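Local atomic coordinates of bifunctional cytochrome P450/NADPH--P450 reductase (Deinococcus aerius, PDB entry 7F3H), a protein that probably hydroxylates its substrates at a heme iron, as a self-sufficient cytochrome P450 whose heme domain is fused to its own NADPH-dependent reductase. Residues A103-L108 / P246-R251. Residues are numbered along the deposited sequence; the frame is centred on the assembly and turned at random.
Sequences AHRILL and PETGER
Arg105, on helix 98-107, reaches across to Glu247 in the loop that leads from helix 236-242 into helix 254-285, and the pair is a worked example of how an ion pair can form by stacking. The fold is that of a cytochrome P450. As in other members of the family, helix 98-107 corresponds to helix C, and the loop, which lies at the surface, joins helix H (236-242) to helix I (254-285). In the arginine, CG stands beside the backbone N (chi1 -66°) and the chain bends at chi3 (-64°), which brings its guanidinium under the Glu247 carboxylate. The two flat groups are stacked, with planes 25° apart and OE1 displaced toward the rim of the guanidinium. Glu247 OE1 sits 3.4 Å from Arg105 NH1, well above the guanidinium plane, so the salt bridge rests on charge alone and no N-H is aimed at the oxygen. The second oxygen, Glu247 OE2, lies over the same face, 3.7 Å from Arg105 NH2. On that side too, Glu247 CB packs 3.7 Å from Arg105 NE. The stronger partner of this arginine is Asp245, just before the loop segment, which forms a salt bridge with NH2 and also accepts a hydrogen bond from Thr248 OG1. The two carboxylates would be expected to hold the guanidinium in place and offset its charge. Thr248 CG2 comes only obliquely to the group, 4.5 Å from Arg105 NH2.

Next along the helix, Ile106 is the buried member of the contact. It also packs on Leu239, Ala243 and Leu252, joining the helix to helix 236-242 and to both ends of the loop. Nearby, Lys102 pairs with Glu250 OE1 and donates to Arg251 O. With CG1 beside its backbone N, Ile106 extends CD1 to 4.2 Å from Glu250 O.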
loop_
_atom_site.group_PDB
_atom_site.type_symbol
_atom_site.label_atom_id
_atom_site.label_comp_id
_atom_site.label_asym_id
_atom_site.label_seq_id
_atom_site.Cartn_x
_atom_site.Cartn_y
_atom_site.Cartn_z
ATOM N N ALA A 103 -8.730 -12.308 14.340
ATOM C CA ALA A 103 -8.120 -10.988 14.182
ATOM C C ALA A 103 -9.017 -10.062 13.380
ATOM O O ALA A 103 -9.221 -8.913 13.764
ATOM C CB ALA A 103 -6.753 -11.115 13.513
ATOM N N HIS A 104 -9.578 -10.552 12.280
ATOM C CA HIS A 104 -10.432 -9.729 11.435
ATOM C C HIS A 104 -11.569 -9.127 12.257
ATOM O O HIS A 104 -11.754 -7.899 12.297
ATOM C CB HIS A 104 -10.960 -10.588 10.271
ATOM C CG HIS A 104 -11.930 -9.877 9.375
ATOM N ND1 HIS A 104 -11.579 -8.777 8.618
ATOM C CD2 HIS A 104 -13.246 -10.098 9.133
ATOM C CE1 HIS A 104 -12.634 -8.361 7.939
ATOM N NE2 HIS A 104 -13.658 -9.142 8.238
ATOM N N ARG A 105 -12.335 -9.984 12.944
ATOM C CA ARG A 105 -13.484 -9.484 13.690
ATOM C C ARG A 105 -13.055 -8.602 14.857
ATOM O O ARG A 105 -13.750 -7.642 15.185
ATOM C CB ARG A 105 -14.343 -10.646 14.148
ATOM C CG ARG A 105 -14.997 -11.388 12.976
ATOM C CD ARG A 105 -15.884 -12.485 13.504
ATOM N NE ARG A 105 -15.155 -13.538 14.224
ATOM C CZ ARG A 105 -14.689 -14.645 13.648
ATOM N NH1 ARG A 105 -14.863 -14.835 12.340
ATOM N NH2 ARG A 105 -14.059 -15.569 14.378
ATOM N N ILE A 106 -11.917 -8.893 15.492
ATOM C CA ILE A 106 -11.446 -8.040 16.580
ATOM C C ILE A 106 -11.015 -6.667 16.052
ATOM O O ILE A 106 -11.367 -5.625 16.621
ATOM C CB ILE A 106 -10.310 -8.731 17.359
ATOM C CG1 ILE A 106 -10.862 -9.919 18.166
ATOM C CG2 ILE A 106 -9.596 -7.718 18.270
ATOM C CD1 ILE A 106 -9.838 -10.603 19.052
ATOM N N LEU A 107 -10.256 -6.644 14.958
ATOM C CA LEU A 107 -9.584 -5.419 14.530
ATOM C C LEU A 107 -10.448 -4.484 13.673
ATOM O O LEU A 107 -10.247 -3.266 13.778
ATOM C CB LEU A 107 -8.287 -5.756 13.782
ATOM C CG LEU A 107 -7.124 -6.251 14.670
ATOM C CD1 LEU A 107 -5.939 -6.724 13.836
ATOM C CD2 LEU A 107 -6.689 -5.236 15.728
ATOM N N LEU A 108 -11.429 -4.988 12.877
ATOM C CA LEU A 108 -12.295 -4.094 12.090
ATOM C C LEU A 108 -12.826 -2.889 12.839
ATOM O O LEU A 108 -12.760 -1.776 12.288
ATOM C CB LEU A 108 -13.534 -4.769 11.476
ATOM C CG LEU A 108 -13.476 -5.448 10.124
ATOM C CD1 LEU A 108 -14.781 -6.161 9.802
ATOM C CD2 LEU A 108 -13.283 -4.265 9.132
ATOM N N PRO A 246 -16.154 -11.602 19.229
ATOM C CA PRO A 246 -17.569 -11.772 19.616
ATOM C C PRO A 246 -18.179 -13.093 19.161
ATOM O O PRO A 246 -19.294 -13.442 19.565
ATOM C CB PRO A 246 -18.266 -10.584 18.936
ATOM C CG PRO A 246 -17.333 -10.103 17.902
ATOM C CD PRO A 246 -15.945 -10.425 18.365
ATOM N N GLU A 247 -17.429 -13.890 18.406
ATOM C CA GLU A 247 -17.923 -15.159 17.897
ATOM C C GLU A 247 -17.456 -16.347 18.732
ATOM O O GLU A 247 -18.275 -17.189 19.114
ATOM C CB GLU A 247 -17.490 -15.336 16.435
ATOM C CG GLU A 247 -18.381 -16.240 15.622
ATOM C CD GLU A 247 -17.800 -16.533 14.250
ATOM O OE1 GLU A 247 -17.986 -15.708 13.318
ATOM O OE2 GLU A 247 -17.151 -17.592 14.106
ATOM N N THR A 248 -16.154 -16.449 19.015
ATOM C CA THR A 248 -15.609 -17.579 19.752
ATOM C C THR A 248 -15.347 -17.241 21.202
ATOM O O THR A 248 -15.029 -18.143 21.985
ATOM C CB THR A 248 -14.304 -18.098 19.114
ATOM O OG1 THR A 248 -13.303 -17.075 19.132
ATOM C CG2 THR A 248 -14.529 -18.527 17.671
ATOM N N GLY A 249 -15.428 -15.967 21.575
ATOM C CA GLY A 249 -15.208 -15.607 22.956
ATOM C C GLY A 249 -13.750 -15.560 23.343
ATOM O O GLY A 249 -13.442 -15.363 24.527
ATOM N N GLU A 250 -12.840 -15.717 22.376
ATOM C CA GLU A 250 -11.408 -15.853 22.612
ATOM C C GLU A 250 -10.652 -14.551 22.362
ATOM O O GLU A 250 -11.036 -13.741 21.520
ATOM C CB GLU A 250 -10.851 -16.946 21.692
ATOM C CG GLU A 250 -11.454 -18.335 21.958
ATOM C CD GLU A 250 -10.940 -19.405 21.005
ATOM O OE1 GLU A 250 -9.737 -19.384 20.672
ATOM O OE2 GLU A 250 -11.743 -20.275 20.599
ATOM N N ARG A 251 -9.562 -14.362 23.106
ATOM C CA ARG A 251 -8.627 -13.281 22.836
ATOM C C ARG A 251 -7.567 -13.755 21.846
ATOM O O ARG A 251 -7.434 -14.953 21.559
ATOM C CB ARG A 251 -7.953 -12.786 24.117
ATOM C CG ARG A 251 -8.813 -11.893 24.999
ATOM C CD ARG A 251 -8.041 -11.347 26.194
ATOM N NE ARG A 251 -7.732 -12.395 27.172
ATOM C CZ ARG A 251 -6.543 -12.994 27.307
ATOM N NH1 ARG A 251 -5.512 -12.642 26.540
ATOM N NH2 ARG A 251 -6.377 -13.941 28.232
#